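Side-chain contacts in 50S ribosomal protein L10 (PDB 1ZAV), which forms part of the ribosomal stalk, binding rRNA and L7/L12 dimers and helping the ribosome to engage GTP-bound translation factors: residues 93-96 against 97-101; 102-106 against 107-111; 142-145 against 146-150. One frame throughout, in Å; residues are numbered along the deposited sequence.

Contact 1: residues 93-96 against 97-101; sequences PVEA and VKIIY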
ATOM      1  N   PRO A  93     -18.376   9.541  -3.438  1.00 42.90           N
ATOM      2  CA  PRO A  93     -17.952  10.473  -4.489  1.00 43.15           C
ATOM      3  C   PRO A  93     -16.910  10.056  -5.528  1.00 42.28           C
ATOM      4  O   PRO A  93     -16.867  10.618  -6.629  1.00 39.20           O
ATOM      5  CB  PRO A  93     -17.503  11.694  -3.684  1.00 42.95           C
ATOM      6  CG  PRO A  93     -16.885  11.072  -2.472  1.00 43.18           C
ATOM      7  CD  PRO A  93     -17.886   9.983  -2.116  1.00 42.63           C
ATOM      8  N   VAL A  94     -16.077   9.078  -5.198  1.00 43.12           N
ATOM      9  CA  VAL A  94     -15.022   8.662  -6.117  1.00 41.61           C
ATOM     10  C   VAL A  94     -15.476   8.313  -7.528  1.00 42.87           C
ATOM     11  O   VAL A  94     -14.838   8.720  -8.499  1.00 43.13           O
ATOM     12  CB  VAL A  94     -14.213   7.491  -5.523  1.00 43.15           C
ATOM     13  CG1 VAL A  94     -13.223   6.946  -6.558  1.00 41.37           C
ATOM     14  CG2 VAL A  94     -13.452   7.982  -4.287  1.00 41.74           C
ATOM     15  N   GLU A  95     -16.581   7.584  -7.652  1.00 41.07           N
ATOM     16  CA  GLU A  95     -17.074   7.195  -8.967  1.00 40.88           C
ATOM     17  C   GLU A  95     -17.425   8.377  -9.891  1.00 40.14           C
ATOM     18  O   GLU A  95     -17.344   8.261 -11.110  1.00 36.93           O
ATOM     19  CB  GLU A  95     -18.293   6.281  -8.816  1.00 42.99           C
ATOM     20  CG  GLU A  95     -18.947   5.902 -10.139  1.00 47.62           C
ATOM     21  CD  GLU A  95     -18.063   5.013 -10.997  1.00 50.28           C
ATOM     22  OE1 GLU A  95     -18.392   4.821 -12.189  1.00 52.01           O
ATOM     23  OE2 GLU A  95     -17.049   4.500 -10.477  1.00 49.79           O
ATOM     24  N   ALA A  96     -17.830   9.509  -9.319  1.00 38.45           N
ATOM     25  CA  ALA A  96     -18.177  10.668 -10.139  1.00 36.83           C
ATOM     26  C   ALA A  96     -16.919  11.264 -10.765  1.00 37.61           C
ATOM     27  O   ALA A  96     -16.946  11.751 -11.896  1.00 36.18           O
ATOM     28  CB  ALA A  96     -18.901  11.729  -9.298  1.00 39.56           C
ATOM     29  N   VAL A  97     -15.819  11.243 -10.024  1.00 39.15           N
ATOM     30  CA  VAL A  97     -14.574  11.773 -10.567  1.00 40.90           C
ATOM     31  C   VAL A  97     -14.177  10.902 -11.773  1.00 40.90           C
ATOM     32  O   VAL A  97     -13.836  11.416 -12.841  1.00 40.94           O
ATOM     33  CB  VAL A  97     -13.457  11.765  -9.512  1.00 41.62           C
ATOM     34  CG1 VAL A  97     -12.178  12.376 -10.105  1.00 38.51           C
ATOM     35  CG2 VAL A  97     -13.903  12.561  -8.267  1.00 38.88           C
ATOM     36  N   LYS A  98     -14.253   9.587 -11.605  1.00 44.28           N
ATOM     37  CA  LYS A  98     -13.916   8.659 -12.690  1.00 44.50           C
ATOM     38  C   LYS A  98     -14.783   8.897 -13.917  1.00 45.18           C
ATOM     39  O   LYS A  98     -14.299   8.864 -15.054  1.00 45.07           O
ATOM     40  CB  LYS A  98     -14.101   7.210 -12.235  1.00 47.91           C
ATOM     41  CG  LYS A  98     -13.696   6.184 -13.298  1.00 51.29           C
ATOM     42  CD  LYS A  98     -14.235   4.796 -12.986  1.00 55.92           C
ATOM     43  CE  LYS A  98     -13.929   4.370 -11.555  1.00 59.57           C
ATOM     44  NZ  LYS A  98     -12.465   4.292 -11.273  1.00 62.95           N
ATOM     45  N   ILE A  99     -16.076   9.117 -13.686  1.00 45.40           N
ATOM     46  CA  ILE A  99     -17.007   9.358 -14.776  1.00 43.86           C
ATOM     47  C   ILE A  99     -16.655  10.598 -15.601  1.00 43.63           C
ATOM     48  O   ILE A  99     -16.641  10.545 -16.829  1.00 39.27           O
ATOM     49  CB  ILE A  99     -18.479   9.482 -14.247  1.00 44.00           C
ATOM     50  CG1 ILE A  99     -18.955   8.120 -13.730  1.00 45.52           C
ATOM     51  CG2 ILE A  99     -19.415   9.964 -15.363  1.00 40.89           C
ATOM     52  CD1 ILE A  99     -20.307   8.146 -13.033  1.00 41.99           C
ATOM     53  N   ILE A 100     -16.362  11.717 -14.943  1.00 40.48           N
ATOM     54  CA  ILE A 100     -16.057  12.918 -15.699  1.00 39.53           C
ATOM     55  C   ILE A 100     -14.654  12.861 -16.295  1.00 38.84           C
ATOM     56  O   ILE A 100     -14.383  13.468 -17.331  1.00 39.67           O
ATOM     57  CB  ILE A 100     -16.210  14.193 -14.833  1.00 37.81           C
ATOM     58  CG1 ILE A 100     -16.235  15.430 -15.737  1.00 37.97           C
ATOM     59  CG2 ILE A 100     -15.080  14.273 -13.830  1.00 37.98           C
ATOM     60  CD1 ILE A 100     -16.508  16.731 -14.996  1.00 40.84           C
ATOM     61  N   TYR A 101     -13.764  12.127 -15.640  1.00 40.32           N
ATOM     62  CA  TYR A 101     -12.397  11.975 -16.138  1.00 43.41           C
ATOM     63  C   TYR A 101     -12.454  11.212 -17.473  1.00 43.83           C
ATOM     64  O   TYR A 101     -11.871  11.633 -18.469  1.00 42.95           O
ATOM     65  CB  TYR A 101     -11.549  11.180 -15.140  1.00 46.84           C
ATOM     66  CG  TYR A 101     -10.105  10.987 -15.570  1.00 51.61           C
ATOM     67  CD1 TYR A 101      -9.176  12.021 -15.446  1.00 53.75           C
ATOM     68  CD2 TYR A 101      -9.672   9.772 -16.109  1.00 53.62           C
ATOM     69  CE1 TYR A 101      -7.844  11.850 -15.847  1.00 57.51           C
ATOM     70  CE2 TYR A 101      -8.346   9.590 -16.516  1.00 56.54           C
ATOM     71  CZ  TYR A 101      -7.439  10.633 -16.380  1.00 57.59           C
ATOM     72  OH  TYR A 101      -6.131  10.458 -16.776  1.00 60.86           O
TER

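Contact 2: residues 102-106 against 107-111; sequences NFYKD and KKADL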
ATOM      1  N   ASN A 102     -13.177  10.098 -17.485  1.00 45.35           N
ATOM      2  CA  ASN A 102     -13.307   9.286 -18.696  1.00 47.07           C
ATOM      3  C   ASN A 102     -14.166   9.956 -19.771  1.00 47.75           C
ATOM      4  O   ASN A 102     -14.071   9.615 -20.952  1.00 46.86           O
ATOM      5  CB  ASN A 102     -13.879   7.910 -18.338  1.00 47.50           C
ATOM      6  CG  ASN A 102     -12.899   7.058 -17.542  1.00 47.98           C
ATOM      7  OD1 ASN A 102     -13.297   6.137 -16.827  1.00 48.55           O
ATOM      8  ND2 ASN A 102     -11.607   7.362 -17.668  1.00 48.32           N
ATOM      9  N   PHE A 103     -15.007  10.909 -19.371  1.00 46.17           N
ATOM     10  CA  PHE A 103     -15.848  11.605 -20.335  1.00 45.73           C
ATOM     11  C   PHE A 103     -14.978  12.568 -21.131  1.00 46.73           C
ATOM     12  O   PHE A 103     -15.066  12.624 -22.362  1.00 46.36           O
ATOM     13  CB  PHE A 103     -16.963  12.388 -19.627  1.00 45.03           C
ATOM     14  CG  PHE A 103     -17.874  13.129 -20.569  1.00 44.83           C
ATOM     15  CD1 PHE A 103     -18.899  12.466 -21.235  1.00 44.91           C
ATOM     16  CD2 PHE A 103     -17.700  14.489 -20.794  1.00 43.76           C
ATOM     17  CE1 PHE A 103     -19.735  13.145 -22.114  1.00 47.04           C
ATOM     18  CE2 PHE A 103     -18.523  15.181 -21.670  1.00 45.57           C
ATOM     19  CZ  PHE A 103     -19.549  14.508 -22.333  1.00 47.02           C
ATOM     20  N   TYR A 104     -14.146  13.333 -20.425  1.00 45.02           N
ATOM     21  CA  TYR A 104     -13.255  14.285 -21.075  1.00 46.10           C
ATOM     22  C   TYR A 104     -12.308  13.522 -21.998  1.00 47.69           C
ATOM     23  O   TYR A 104     -11.950  14.008 -23.067  1.00 46.91           O
ATOM     24  CB  TYR A 104     -12.450  15.075 -20.036  1.00 45.72           C
ATOM     25  CG  TYR A 104     -13.123  16.361 -19.600  1.00 43.26           C
ATOM     26  CD1 TYR A 104     -14.413  16.351 -19.068  1.00 44.60           C
ATOM     27  CD2 TYR A 104     -12.485  17.592 -19.760  1.00 44.08           C
ATOM     28  CE1 TYR A 104     -15.063  17.545 -18.711  1.00 43.27           C
ATOM     29  CE2 TYR A 104     -13.118  18.787 -19.405  1.00 43.78           C
ATOM     30  CZ  TYR A 104     -14.408  18.754 -18.885  1.00 44.09           C
ATOM     31  OH  TYR A 104     -15.042  19.929 -18.556  1.00 42.91           O
ATOM     32  N   LYS A 105     -11.914  12.327 -21.574  1.00 50.95           N
ATOM     33  CA  LYS A 105     -11.022  11.495 -22.377  1.00 56.35           C
ATOM     34  C   LYS A 105     -11.712  11.025 -23.651  1.00 57.70           C
ATOM     35  O   LYS A 105     -11.142  11.115 -24.740  1.00 58.83           O
ATOM     36  CB  LYS A 105     -10.543  10.286 -21.569  1.00 58.45           C
ATOM     37  CG  LYS A 105      -9.271  10.545 -20.779  1.00 59.78           C
ATOM     38  CD  LYS A 105      -8.870   9.335 -19.945  1.00 62.66           C
ATOM     39  CE  LYS A 105      -8.672   8.093 -20.800  1.00 63.77           C
ATOM     40  NZ  LYS A 105      -8.327   6.909 -19.963  1.00 65.70           N
ATOM     41  N   ASP A 106     -12.937  10.528 -23.512  1.00 59.45           N
ATOM     42  CA  ASP A 106     -13.710  10.061 -24.660  1.00 60.34           C
ATOM     43  C   ASP A 106     -13.904  11.196 -25.665  1.00 60.96           C
ATOM     44  O   ASP A 106     -13.960  10.972 -26.874  1.00 59.41           O
ATOM     45  CB  ASP A 106     -15.086   9.558 -24.209  1.00 60.86           C
ATOM     46  CG  ASP A 106     -14.999   8.372 -23.277  1.00 62.40           C
ATOM     47  OD1 ASP A 106     -16.057   7.933 -22.776  1.00 63.94           O
ATOM     48  OD2 ASP A 106     -13.879   7.873 -23.044  1.00 63.18           O
ATOM     49  N   LYS A 107     -14.013  12.420 -25.156  1.00 61.10           N
ATOM     50  CA  LYS A 107     -14.207  13.582 -26.012  1.00 61.85           C
ATOM     51  C   LYS A 107     -12.885  14.175 -26.472  1.00 61.51           C
ATOM     52  O   LYS A 107     -12.859  15.155 -27.215  1.00 60.85           O
ATOM     53  CB  LYS A 107     -15.040  14.641 -25.284  1.00 63.47           C
ATOM     54  CG  LYS A 107     -16.527  14.556 -25.591  1.00 66.11           C
ATOM     55  CD  LYS A 107     -17.060  13.150 -25.361  1.00 68.25           C
ATOM     56  CE  LYS A 107     -18.387  12.951 -26.063  1.00 69.81           C
ATOM     57  NZ  LYS A 107     -18.900  11.562 -25.908  1.00 71.37           N
ATOM     58  N   LYS A 108     -11.789  13.577 -26.024  1.00 61.84           N
ATOM     59  CA  LYS A 108     -10.462  14.040 -26.407  1.00 62.98           C
ATOM     60  C   LYS A 108     -10.159  15.453 -25.923  1.00 62.15           C
ATOM     61  O   LYS A 108      -9.512  16.231 -26.623  1.00 62.96           O
ATOM     62  CB  LYS A 108     -10.316  13.973 -27.932  1.00 64.58           C
ATOM     63  CG  LYS A 108     -10.432  12.566 -28.501  1.00 65.05           C
ATOM     64  CD  LYS A 108      -9.394  11.629 -27.882  1.00 67.62           C
ATOM     65  CE  LYS A 108      -7.964  12.127 -28.111  1.00 68.28           C
ATOM     66  NZ  LYS A 108      -7.613  12.238 -29.563  1.00 68.50           N
ATOM     67  N   ALA A 109     -10.618  15.783 -24.721  1.00 61.37           N
ATOM     68  CA  ALA A 109     -10.385  17.110 -24.164  1.00 58.29           C
ATOM     69  C   ALA A 109      -9.156  17.147 -23.267  1.00 56.59           C
ATOM     70  O   ALA A 109      -8.769  16.136 -22.686  1.00 56.96           O
ATOM     71  CB  ALA A 109     -11.613  17.560 -23.380  1.00 59.21           C
ATOM     72  N   ASP A 110      -8.544  18.322 -23.157  1.00 56.14           N
ATOM     73  CA  ASP A 110      -7.372  18.495 -22.305  1.00 55.73           C
ATOM     74  C   ASP A 110      -7.800  18.189 -20.867  1.00 55.87           C
ATOM     75  O   ASP A 110      -8.673  18.860 -20.311  1.00 54.02           O
ATOM     76  CB  ASP A 110      -6.857  19.933 -22.407  1.00 57.62           C
ATOM     77  CG  ASP A 110      -5.635  20.185 -21.535  1.00 59.24           C
ATOM     78  OD1 ASP A 110      -5.152  21.334 -21.518  1.00 61.21           O
ATOM     79  OD2 ASP A 110      -5.155  19.241 -20.869  1.00 60.28           O
ATOM     80  N   LEU A 111      -7.186  17.173 -20.272  1.00 54.96           N
ATOM     81  CA  LEU A 111      -7.528  16.766 -18.919  1.00 54.09           C
ATOM     82  C   LEU A 111      -7.210  17.818 -17.862  1.00 53.54           C
ATOM     83  O   LEU A 111      -7.664  17.712 -16.723  1.00 52.44           O
ATOM     84  CB  LEU A 111      -6.837  15.442 -18.585  1.00 55.43           C
ATOM     85  CG  LEU A 111      -7.289  14.258 -19.449  1.00 55.73           C
ATOM     86  CD1 LEU A 111      -6.481  13.026 -19.086  1.00 56.42           C
ATOM     87  CD2 LEU A 111      -8.781  13.998 -19.242  1.00 56.02           C
TER

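Contact 3: residues 142-145 against 146-150; sequences YAML and VGRVK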
ATOM      1  N   TYR A 142     -10.416  -3.595  -0.459  1.00 50.39           N
ATOM      2  CA  TYR A 142     -10.513  -4.479   0.695  1.00 50.60           C
ATOM      3  C   TYR A 142      -9.603  -5.685   0.490  1.00 51.40           C
ATOM      4  O   TYR A 142      -8.943  -6.143   1.421  1.00 51.19           O
ATOM      5  CB  TYR A 142     -11.957  -4.951   0.890  1.00 49.63           C
ATOM      6  CG  TYR A 142     -12.852  -3.971   1.620  1.00 50.69           C
ATOM      7  CD1 TYR A 142     -14.154  -3.733   1.185  1.00 50.99           C
ATOM      8  CD2 TYR A 142     -12.412  -3.309   2.768  1.00 52.53           C
ATOM      9  CE1 TYR A 142     -14.996  -2.863   1.866  1.00 52.37           C
ATOM     10  CE2 TYR A 142     -13.250  -2.436   3.465  1.00 53.46           C
ATOM     11  CZ  TYR A 142     -14.540  -2.220   3.005  1.00 54.18           C
ATOM     12  OH  TYR A 142     -15.373  -1.363   3.683  1.00 55.78           O
ATOM     13  N   ALA A 143      -9.575  -6.193  -0.740  1.00 51.40           N
ATOM     14  CA  ALA A 143      -8.742  -7.337  -1.077  1.00 52.51           C
ATOM     15  C   ALA A 143      -7.268  -7.030  -0.815  1.00 52.31           C
ATOM     16  O   ALA A 143      -6.568  -7.826  -0.196  1.00 52.61           O
ATOM     17  CB  ALA A 143      -8.941  -7.716  -2.541  1.00 51.44           C
ATOM     18  N   MET A 144      -6.807  -5.876  -1.291  1.00 52.11           N
ATOM     19  CA  MET A 144      -5.414  -5.462  -1.118  1.00 52.24           C
ATOM     20  C   MET A 144      -5.041  -5.215   0.341  1.00 51.72           C
ATOM     21  O   MET A 144      -3.894  -5.423   0.741  1.00 50.69           O
ATOM     22  CB  MET A 144      -5.139  -4.174  -1.893  1.00 53.42           C
ATOM     23  CG  MET A 144      -5.623  -4.160  -3.321  1.00 55.39           C
ATOM     24  SD  MET A 144      -5.430  -2.518  -4.041  1.00 56.14           S
ATOM     25  CE  MET A 144      -4.873  -2.919  -5.709  1.00 57.04           C
ATOM     26  N   LEU A 145      -6.006  -4.751   1.124  1.00 50.86           N
ATOM     27  CA  LEU A 145      -5.779  -4.450   2.532  1.00 51.74           C
ATOM     28  C   LEU A 145      -5.183  -5.618   3.303  1.00 51.00           C
ATOM     29  O   LEU A 145      -4.304  -5.432   4.144  1.00 50.97           O
ATOM     30  CB  LEU A 145      -7.088  -4.015   3.199  1.00 51.12           C
ATOM     31  CG  LEU A 145      -6.977  -3.460   4.625  1.00 53.01           C
ATOM     32  CD1 LEU A 145      -6.123  -2.196   4.626  1.00 51.08           C
ATOM     33  CD2 LEU A 145      -8.368  -3.159   5.163  1.00 52.79           C
ATOM     34  N   VAL A 146      -5.660  -6.826   3.017  1.00 51.06           N
ATOM     35  CA  VAL A 146      -5.169  -8.011   3.709  1.00 51.54           C
ATOM     36  C   VAL A 146      -3.660  -8.211   3.558  1.00 50.31           C
ATOM     37  O   VAL A 146      -2.971  -8.456   4.544  1.00 50.02           O
ATOM     38  CB  VAL A 146      -5.888  -9.293   3.221  1.00 54.13           C
ATOM     39  CG1 VAL A 146      -5.472  -9.628   1.799  1.00 54.81           C
ATOM     40  CG2 VAL A 146      -5.575 -10.444   4.157  1.00 53.71           C
ATOM     41  N   GLY A 147      -3.155  -8.111   2.332  1.00 48.86           N
ATOM     42  CA  GLY A 147      -1.731  -8.289   2.099  1.00 47.53           C
ATOM     43  C   GLY A 147      -0.905  -7.142   2.642  1.00 47.70           C
ATOM     44  O   GLY A 147       0.250  -7.322   3.028  1.00 46.08           O
ATOM     45  N   ARG A 148      -1.488  -5.949   2.663  1.00 47.68           N
ATOM     46  CA  ARG A 148      -0.785  -4.778   3.175  1.00 47.41           C
ATOM     47  C   ARG A 148      -0.643  -4.900   4.681  1.00 45.06           C
ATOM     48  O   ARG A 148       0.373  -4.511   5.253  1.00 44.08           O
ATOM     49  CB  ARG A 148      -1.543  -3.493   2.830  1.00 48.88           C
ATOM     50  CG  ARG A 148      -1.148  -2.888   1.497  1.00 53.56           C
ATOM     51  CD  ARG A 148      -1.316  -3.890   0.373  1.00 55.89           C
ATOM     52  NE  ARG A 148      -1.001  -3.303  -0.926  1.00 60.29           N
ATOM     53  CZ  ARG A 148      -1.246  -3.895  -2.091  1.00 61.60           C
ATOM     54  NH1 ARG A 148      -0.927  -3.286  -3.227  1.00 62.40           N
ATOM     55  NH2 ARG A 148      -1.815  -5.092  -2.121  1.00 64.12           N
ATOM     56  N   VAL A 149      -1.673  -5.460   5.308  1.00 43.79           N
ATOM     57  CA  VAL A 149      -1.694  -5.656   6.753  1.00 42.68           C
ATOM     58  C   VAL A 149      -0.781  -6.815   7.149  1.00 43.76           C
ATOM     59  O   VAL A 149      -0.223  -6.835   8.241  1.00 42.52           O
ATOM     60  CB  VAL A 149      -3.135  -5.942   7.249  1.00 41.00           C
ATOM     61  CG1 VAL A 149      -3.114  -6.382   8.692  1.00 41.46           C
ATOM     62  CG2 VAL A 149      -3.992  -4.687   7.096  1.00 38.77           C
ATOM     63  N   LYS A 150      -0.613  -7.777   6.249  1.00 42.74           N
ATOM     64  CA  LYS A 150       0.225  -8.927   6.545  1.00 44.96           C
ATOM     65  C   LYS A 150       1.702  -8.668   6.243  1.00 43.68           C
ATOM     66  O   LYS A 150       2.566  -9.445   6.654  1.00 44.84           O
ATOM     67  CB  LYS A 150      -0.258 -10.138   5.740  1.00 45.47           C
ATOM     68  CG  LYS A 150       0.384 -11.456   6.145  1.00 49.71           C
ATOM     69  CD  LYS A 150      -0.171 -12.616   5.323  1.00 50.90           C
ATOM     70  CE  LYS A 150       0.348 -13.949   5.827  1.00 53.22           C
ATOM     71  NZ  LYS A 150      -0.146 -15.088   4.994  1.00 56.03           N
TER
HETATM   72  O   HOH W   1      -3.609  -8.457  -0.462  1.00 52.90           O

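Contact 1: residues 93-96 against 97-101
Glu95 meets Lys98 and Ile99 in a local i to i+3 and i+4 contact on the first turns of helix 94-106, which packs against the antiparallel sheet, on strand 24-28. The backbone evidence is a run of helical bonds: Ile99 N donates to Glu95 O at 3.0 Å (N-H...O 154°), and Ile100 N to Ala96 O at 3.1 Å. Val94 O receives Lys98 N at 3.3 Å and, more weakly, Val97 N.

The Glu95 side chain, bent at chi2 (67°), turns forward along the helix toward Lys98 and Ile99. OE2 reaches the methylenes of Lys98, 3.3 Å from CE, while OE1 lies 3.7 Å from Ile99 CG1, the two side chains crossing at about a right angle. Glu95 OE2 and Lys98 NZ stand 4.7 Å apart, not in contact, so any attraction is probably modest; the lysine, turned at chi3 and chi4, gives its amine to Ala133 O.

Three elements of the same chain border this turn. Ile99 packs on Arg44, Leu45 and Lys48 of helix 35-49; Ala96 and Val97 rest on Leu24 of strand 24-28; and Val97 also meets Val129 and Ile132 of helix 126-133. Val94 also touches an apolar side chain of another protein chain.

Contact 2: residues 102-106 against 107-111
One face of the Phe103 ring carries Lys107 CD, 4.3 Å from the ring centroid and 17° off the normal, a CH-pi contact displaced toward the rim. The closest ring atom is Phe103 CZ, 4.1 Å from Lys107 CD. A bend at chi2 (52°) folds the lysine methylenes back over the ring. Tyr104 has Asp110 O near its plane at the edge, while Ala109 CB comes in obliquely, 3.7 Å from Tyr104 CD2. Beyond the rings, a methyl of Leu111 spans two residues of the last turn: CD2 lies 3.9 Å from Tyr104 CB and 3.8 Å from Lys105 CG.

The backbone explains how the chain turns back. Helix 94-106 ends in a Schellman motif: Lys108 adopts positive phi (63°), Ala109 N reaches back to Tyr104 O at 2.8 Å, and Lys108 N bonds to Lys105 O at 2.9 Å, the donor sitting above that carbonyl's plane instead of on a lone pair. Lys107 N closes the preceding helical bond, to Phe103 O.

The tyrosine is fixed at its far end too, its OH bonded to Asp29 O, and its ring meets Phe33. The contact thus divides its chemistry: backbone amides take up the carbonyls of Phe103, Tyr104 and Lys105, whereas Lys105 and Lys107 contribute mainly their aliphatic parts, covering the aromatic and leucine surfaces at a helix end partly open to solvent.

Contact 3: residues 142-145 against 146-150
Ala143 O and Gly147 N are 4.3 Å apart, too far for the usual i to i+4 helical bond; a water bridges them, donating to Ala143 O at 3.0 Å and weakly accepting from Gly147 N, while Val146 N makes a weak i to i+3 bond to Ala143 O. Regular i to i+4 bonding resumes one residue on, with Arg148 N to Met144 O at 3.1 Å, nearly along the C=O axis, and Val149 N to Leu145 O.

Val146 presses on the same opened carbonyl. Its CG1, set between the backbone N and the carbonyl carbon (chi1 70°), stands 2.9 Å from Ala143 O, a tight fit. Met144 and Arg148 run side by side, pointing the same way. One face of the guanidinium lies over Met144 CB, with Arg148 NH2 3.5 Å from that atom, and a turn at chi2 (56°) brings Arg148 CD to 3.0 Å from Met144 O. On the buried side Leu145 CG meets Val149 CG2 at 4.1 Å.

This turn belongs to helix 138-176, in the region that binds L7/L12 dimers, and other protein chains of the assembly supply its neighbours. One pairs an acidic side chain with Arg148 NE and packs on Leu145; a second stacks an aromatic ring on Tyr142 and lies against Ala143 and Val146. Val149 touches both, so the helix is held between partner chains, probably L7/L12.

Contacts 1 and 2 share helix 94-106: residues 93-101 cover its mostly buried first turns, residues 102-111 its last turn and the partly exposed loop after it, and Tyr101 OH touches Leu111 CD1 between them. Contact 3 lies apart, its centre about 24 Å from that of contact 1 and about 33 Å from that of contact 2, on the long helix 138-176. The chemistry follows position. Contact 1 packs aliphatic groups mainly against its own chain, with Glu95 and Lys98 on its more exposed side. Contact 2 closes a helix end with backbone bonds and lays one lysine's methylenes over a phenylalanine. Contact 3 admits water into its backbone and turns apolar and charged groups to other chains.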